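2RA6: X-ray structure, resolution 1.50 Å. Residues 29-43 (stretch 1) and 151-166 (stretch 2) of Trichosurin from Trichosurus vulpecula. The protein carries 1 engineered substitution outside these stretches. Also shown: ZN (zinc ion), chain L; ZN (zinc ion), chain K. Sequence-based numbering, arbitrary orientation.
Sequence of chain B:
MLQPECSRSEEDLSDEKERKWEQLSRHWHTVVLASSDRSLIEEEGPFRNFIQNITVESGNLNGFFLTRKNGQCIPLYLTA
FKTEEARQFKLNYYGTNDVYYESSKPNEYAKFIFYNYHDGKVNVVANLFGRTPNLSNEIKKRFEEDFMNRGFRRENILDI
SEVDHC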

# COMPACT_ATOMS: atom_id res chain seq x y z
N HIS B 29 -17.68 -13.97 3.37
CA HIS B 29 -18.39 -13.61 2.14
C HIS B 29 -17.85 -12.28 1.64
O HIS B 29 -17.57 -11.38 2.43
CB HIS B 29 -19.89 -13.39 2.41
CG HIS B 29 -20.65 -14.63 2.71
ND1 HIS B 29 -21.37 -15.31 1.76
CD2 HIS B 29 -20.80 -15.32 3.87
CE1 HIS B 29 -21.94 -16.37 2.31
NE2 HIS B 29 -21.61 -16.40 3.59
N THR B 30 -17.70 -12.14 0.33
CA THR B 30 -17.25 -10.86 -0.21
C THR B 30 -18.50 -10.00 -0.29
O THR B 30 -19.50 -10.40 -0.90
CB THR B 30 -16.63 -11.03 -1.60
OG1 THR B 30 -15.41 -11.77 -1.49
CG2 THR B 30 -16.34 -9.67 -2.23
N VAL B 31 -18.45 -8.82 0.31
CA VAL B 31 -19.60 -7.92 0.34
C VAL B 31 -19.39 -6.69 -0.54
O VAL B 31 -20.31 -6.27 -1.25
CB VAL B 31 -19.89 -7.49 1.79
CG1 VAL B 31 -21.10 -6.57 1.83
CG2 VAL B 31 -20.15 -8.74 2.64
N VAL B 32 -18.19 -6.12 -0.50
CA VAL B 32 -17.88 -4.96 -1.32
C VAL B 32 -16.47 -5.07 -1.90
O VAL B 32 -15.56 -5.54 -1.24
CB VAL B 32 -17.97 -3.63 -0.52
CG1 VAL B 32 -17.85 -2.43 -1.47
CG2 VAL B 32 -19.29 -3.56 0.24
N LEU B 33 -16.33 -4.67 -3.16
CA LEU B 33 -15.05 -4.67 -3.85
C LEU B 33 -14.87 -3.24 -4.34
O LEU B 33 -15.84 -2.57 -4.69
CB LEU B 33 -15.09 -5.61 -5.06
CG LEU B 33 -15.17 -7.12 -4.82
CD1 LEU B 33 -15.35 -7.85 -6.14
CD2 LEU B 33 -13.91 -7.60 -4.11
N ALA B 34 -13.64 -2.76 -4.34
CA ALA B 34 -13.36 -1.41 -4.80
C ALA B 34 -11.96 -1.43 -5.38
O ALA B 34 -11.09 -2.16 -4.90
CB ALA B 34 -13.44 -0.42 -3.65
N SER B 35 -11.74 -0.66 -6.43
CA SER B 35 -10.43 -0.65 -7.05
C SER B 35 -10.15 0.62 -7.81
O SER B 35 -11.06 1.30 -8.25
CB SER B 35 -10.29 -1.83 -8.01
OG SER B 35 -9.00 -1.86 -8.62
N SER B 36 -8.86 0.91 -7.94
CA SER B 36 -8.41 2.07 -8.68
C SER B 36 -8.68 1.82 -10.17
O SER B 36 -8.78 2.76 -10.96
CB SER B 36 -6.92 2.30 -8.43
OG SER B 36 -6.17 1.11 -8.59
N ASP B 37 -8.80 0.54 -10.54
CA ASP B 37 -9.10 0.16 -11.92
C ASP B 37 -10.32 -0.74 -11.88
O ASP B 37 -10.22 -1.93 -11.54
CB ASP B 37 -7.92 -0.60 -12.54
CG ASP B 37 -8.10 -0.83 -14.04
OD1 ASP B 37 -9.23 -1.09 -14.47
OD2 ASP B 37 -7.09 -0.74 -14.76
N ARG B 38 -11.48 -0.19 -12.22
CA ARG B 38 -12.73 -0.96 -12.17
C ARG B 38 -12.73 -2.25 -12.98
O ARG B 38 -13.39 -3.21 -12.60
CB ARG B 38 -13.91 -0.08 -12.60
CG ARG B 38 -15.26 -0.75 -12.34
CD ARG B 38 -16.35 0.27 -12.04
NE ARG B 38 -16.66 1.13 -13.17
CZ ARG B 38 -17.47 0.80 -14.17
NH1 ARG B 38 -18.06 -0.39 -14.18
NH2 ARG B 38 -17.69 1.66 -15.16
N SER B 39 -11.99 -2.29 -14.09
CA SER B 39 -11.97 -3.49 -14.91
C SER B 39 -11.45 -4.68 -14.11
O SER B 39 -11.79 -5.83 -14.39
CB SER B 39 -11.10 -3.30 -16.16
OG SER B 39 -9.72 -3.36 -15.86
N LEU B 40 -10.63 -4.41 -13.09
CA LEU B 40 -10.07 -5.47 -12.27
C LEU B 40 -11.12 -6.21 -11.45
O LEU B 40 -10.93 -7.39 -11.12
CB LEU B 40 -9.02 -4.91 -11.31
CG LEU B 40 -7.74 -4.36 -11.94
CD1 LEU B 40 -6.85 -3.79 -10.85
CD2 LEU B 40 -7.02 -5.48 -12.70
N ILE B 41 -12.21 -5.53 -11.11
CA ILE B 41 -13.25 -6.16 -10.30
C ILE B 41 -14.59 -6.35 -11.01
O ILE B 41 -15.55 -6.81 -10.41
CB ILE B 41 -13.48 -5.38 -8.98
CG1 ILE B 41 -13.75 -3.90 -9.26
CG2 ILE B 41 -12.26 -5.54 -8.09
CD1 ILE B 41 -14.13 -3.09 -8.02
N GLU B 42 -14.64 -6.01 -12.29
CA GLU B 42 -15.85 -6.19 -13.09
C GLU B 42 -15.82 -7.61 -13.62
O GLU B 42 -14.86 -8.35 -13.39
CB GLU B 42 -15.89 -5.21 -14.27
CG GLU B 42 -16.06 -3.75 -13.88
CD GLU B 42 -16.10 -2.84 -15.10
OE1 GLU B 42 -17.01 -3.00 -15.94
OE2 GLU B 42 -15.22 -1.96 -15.22
N GLU B 43 -16.87 -8.00 -14.35
CA GLU B 43 -16.93 -9.33 -14.92
C GLU B 43 -15.65 -9.66 -15.68
O GLU B 43 -15.13 -8.83 -16.43
CB GLU B 43 -18.13 -9.45 -15.86
CG GLU B 43 -19.48 -9.39 -15.16
CD GLU B 43 -19.60 -10.45 -14.07
OE1 GLU B 43 -19.27 -11.62 -14.35
OE2 GLU B 43 -20.02 -10.10 -12.95
N GLY B 151 -9.46 9.76 -3.27
CA GLY B 151 -9.50 10.31 -4.61
C GLY B 151 -10.10 9.44 -5.69
O GLY B 151 -9.78 9.60 -6.87
N PHE B 152 -10.99 8.53 -5.31
CA PHE B 152 -11.62 7.66 -6.29
C PHE B 152 -13.12 7.90 -6.39
O PHE B 152 -13.75 8.36 -5.44
CB PHE B 152 -11.35 6.20 -5.94
CG PHE B 152 -9.89 5.84 -5.94
CD1 PHE B 152 -9.21 5.64 -4.75
CD2 PHE B 152 -9.19 5.75 -7.14
CE1 PHE B 152 -7.85 5.34 -4.75
CE2 PHE B 152 -7.83 5.46 -7.15
CZ PHE B 152 -7.16 5.25 -5.96
N ARG B 153 -13.67 7.59 -7.56
CA ARG B 153 -15.09 7.79 -7.82
C ARG B 153 -15.96 6.68 -7.22
O ARG B 153 -15.52 5.54 -7.07
CB ARG B 153 -15.35 7.89 -9.32
CG ARG B 153 -14.93 6.66 -10.11
CD ARG B 153 -15.40 6.75 -11.56
NE ARG B 153 -14.69 7.79 -12.32
CZ ARG B 153 -13.47 7.65 -12.81
NH1 ARG B 153 -12.80 6.52 -12.63
NH2 ARG B 153 -12.91 8.65 -13.49
N ARG B 154 -17.20 7.03 -6.90
CA ARG B 154 -18.15 6.09 -6.33
C ARG B 154 -18.39 4.92 -7.28
O ARG B 154 -18.68 3.79 -6.85
CB ARG B 154 -19.47 6.81 -6.04
CG ARG B 154 -20.57 5.95 -5.45
CD ARG B 154 -21.85 6.76 -5.30
NE ARG B 154 -21.67 7.92 -4.43
CZ ARG B 154 -21.52 7.85 -3.11
NH1 ARG B 154 -21.52 6.67 -2.50
NH2 ARG B 154 -21.36 8.95 -2.39
N GLU B 155 -18.26 5.18 -8.58
CA GLU B 155 -18.47 4.16 -9.60
C GLU B 155 -17.45 3.02 -9.53
O GLU B 155 -17.68 1.95 -10.09
CB GLU B 155 -18.42 4.80 -10.99
CG GLU B 155 -19.51 5.83 -11.23
CD GLU B 155 -19.26 6.65 -12.48
OE1 GLU B 155 -18.24 7.36 -12.53
OE2 GLU B 155 -20.09 6.57 -13.41
N ASN B 156 -16.34 3.26 -8.85
CA ASN B 156 -15.29 2.25 -8.72
C ASN B 156 -15.51 1.33 -7.53
O ASN B 156 -14.65 0.52 -7.19
CB ASN B 156 -13.92 2.92 -8.61
CG ASN B 156 -13.37 3.32 -9.96
OD1 ASN B 156 -14.10 3.81 -10.82
ND2 ASN B 156 -12.08 3.11 -10.16
N ILE B 157 -16.67 1.46 -6.90
CA ILE B 157 -17.04 0.63 -5.76
C ILE B 157 -18.17 -0.28 -6.22
O ILE B 157 -19.15 0.19 -6.82
CB ILE B 157 -17.54 1.49 -4.59
CG1 ILE B 157 -16.42 2.38 -4.07
CG2 ILE B 157 -18.08 0.58 -3.48
CD1 ILE B 157 -16.88 3.45 -3.09
N LEU B 158 -18.04 -1.57 -5.97
CA LEU B 158 -19.06 -2.52 -6.34
C LEU B 158 -19.56 -3.26 -5.11
O LEU B 158 -18.84 -4.07 -4.54
CB LEU B 158 -18.52 -3.53 -7.35
CG LEU B 158 -18.04 -2.96 -8.69
CD1 LEU B 158 -17.52 -4.08 -9.57
CD2 LEU B 158 -19.20 -2.23 -9.37
N ASP B 159 -20.80 -2.97 -4.71
CA ASP B 159 -21.40 -3.64 -3.56
C ASP B 159 -22.03 -4.88 -4.18
O ASP B 159 -23.05 -4.78 -4.86
CB ASP B 159 -22.49 -2.76 -2.96
CG ASP B 159 -23.15 -3.38 -1.74
OD1 ASP B 159 -23.15 -4.63 -1.64
OD2 ASP B 159 -23.67 -2.63 -0.89
N ILE B 160 -21.44 -6.05 -3.97
CA ILE B 160 -21.99 -7.25 -4.57
C ILE B 160 -23.00 -8.00 -3.71
O ILE B 160 -23.46 -9.07 -4.07
CB ILE B 160 -20.90 -8.23 -5.00
CG1 ILE B 160 -20.14 -8.73 -3.78
CG2 ILE B 160 -19.96 -7.56 -6.01
CD1 ILE B 160 -19.27 -9.94 -4.06
N SER B 161 -23.34 -7.42 -2.56
CA SER B 161 -24.31 -8.05 -1.67
C SER B 161 -25.67 -8.01 -2.35
O SER B 161 -26.57 -8.76 -2.01
CB SER B 161 -24.39 -7.29 -0.34
OG SER B 161 -24.99 -6.02 -0.53
N GLU B 162 -25.79 -7.12 -3.33
CA GLU B 162 -27.03 -6.93 -4.07
C GLU B 162 -27.04 -7.58 -5.45
O GLU B 162 -27.86 -7.23 -6.30
CB GLU B 162 -27.32 -5.43 -4.21
CG GLU B 162 -26.16 -4.64 -4.78
CD GLU B 162 -26.34 -3.14 -4.61
OE1 GLU B 162 -26.50 -2.69 -3.45
OE2 GLU B 162 -26.31 -2.41 -5.62
N VAL B 163 -26.13 -8.52 -5.67
CA VAL B 163 -26.05 -9.21 -6.96
C VAL B 163 -25.87 -10.71 -6.78
O VAL B 163 -25.29 -11.15 -5.78
CB VAL B 163 -24.89 -8.65 -7.82
CG1 VAL B 163 -23.56 -9.00 -7.18
CG2 VAL B 163 -24.97 -9.20 -9.24
N ASP B 164 -26.39 -11.49 -7.72
CA ASP B 164 -26.26 -12.94 -7.65
C ASP B 164 -24.89 -13.34 -8.16
O ASP B 164 -24.59 -13.21 -9.35
CB ASP B 164 -27.35 -13.62 -8.49
CG ASP B 164 -27.31 -15.13 -8.39
OD1 ASP B 164 -27.37 -15.66 -7.26
OD2 ASP B 164 -27.21 -15.80 -9.44
N HIS B 165 -24.05 -13.83 -7.26
CA HIS B 165 -22.70 -14.24 -7.61
C HIS B 165 -22.36 -15.58 -6.98
O HIS B 165 -23.11 -16.09 -6.15
CB HIS B 165 -21.70 -13.17 -7.15
CG HIS B 165 -21.76 -12.90 -5.68
ND1 HIS B 165 -21.21 -13.74 -4.74
CD2 HIS B 165 -22.34 -11.89 -4.98
CE1 HIS B 165 -21.44 -13.27 -3.53
NE2 HIS B 165 -22.12 -12.14 -3.65
N CYS B 166 -21.22 -16.15 -7.38
CA CYS B 166 -20.80 -17.45 -6.86
C CYS B 166 -20.65 -17.43 -5.34
O CYS B 166 -20.44 -16.33 -4.78
CB CYS B 166 -19.46 -17.86 -7.48
SG CYS B 166 -19.49 -18.12 -9.29
OXT CYS B 166 -20.73 -18.52 -4.73
ZN ZN L . -7.11 -1.18 -16.71
ZN ZN K . -22.33 -17.77 4.83
O HOH W 1 -22.14 -11.17 -0.72
O HOH W 2 -15.14 3.50 -13.55

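Residues 29–35 form a strand that runs antiparallel to the short strand 157–159, and residues after the first strand and on both sides of the second extend the contact. At its start, His29 makes no contact with the other stretch; its NE2 instead binds a zinc ion at 2.0 Å, a typical role for an imidazole nitrogen. Thr30 lies beside Ile160, with Thr30 CG2 3.5 Å from Ile160 CD1, so the methyl of a beta-branched residue offers an apolar surface while its hydroxyl is satisfied elsewhere in the structure. The carbonyl of Thr30 reaches His165 through a water, 2.8 Å from Thr30 O and 3.1 Å from His165 NE2.

The CA-to-CB bond of Val31 points away from the second stretch, though its CG1 still lies 4.0 Å from Ser161 CB. Its carbonyl oxygen accepts two hydrogen bonds: Val31 O takes one from Ile160 N at 3.0 Å and a weak one from Ser161 N at 3.5 Å. Ser161 N also donates to Asp159 OD1 at 2.9 Å, and Ser161 OG donates to the same Asp159 OD1 at 2.6 Å, so one carboxylate oxygen holds both the amide and the hydroxyl of Ser161.

From Val32 to Ala34 the pairing is regular. Val32 faces Asp159 in a non-hydrogen-bonded pair, where the CA atoms approach to 4.4 Å; its CG1 packs at 3.6 Å on Ile157 CG2, a contact that suits two beta-branched side chains on the same face of the sheet. Leu33 and Leu158 make the hydrogen-bonded pair: Leu33 N donates to Leu158 O at 2.9 Å and Leu158 N donates to Leu33 O at 2.7 Å, both nearly straight. Their side chains lie on the opposite face from those of Val32 and Ala34. Ala34 pairs with Ile157, CA to CA 4.3 Å, and its small methyl, CB, sits 4.1 Å from Ile157 CG1. Ala34 CA also makes a CA-H...O contact of 3.3 Å with Asn156 O.

At Ser35 the ladder passes to Asn156, whose amide side chain can act like a second piece of backbone. Ser35 N donates to Asn156 O at 3.2 Å, while Asn156 ND2 donates to Ser35 O at 2.8 Å. The Ser35 hydroxyl meanwhile steadies the coming turn, its OG accepting from Asp37 N at 3.1 Å. Ser36 brings its CB within 3.5 Å of Phe152 CE2; the contact is made by CB, while the hydroxyl is satisfied elsewhere in the structure.

Asp37 turns away, binding a second zinc through OD2 at 2.0 Å and accepting from Ser39 OG at its OD1, 2.7 Å. The CA-to-CB bond of Arg38 points toward the second stretch, and a water bridges its side chain to Asn156, 2.8 Å from Arg38 NE and 2.9 Å from Asn156 OD1. Ser39 and Leu40 do not reach the other stretch. Ile41 makes the last apolar side-chain contact: its CG1 lies 3.8 Å from Leu158 CD1, adding apolar cover to a leucine whose side-chain end comes nearer to stretch 1 than its CA-to-CB direction would suggest.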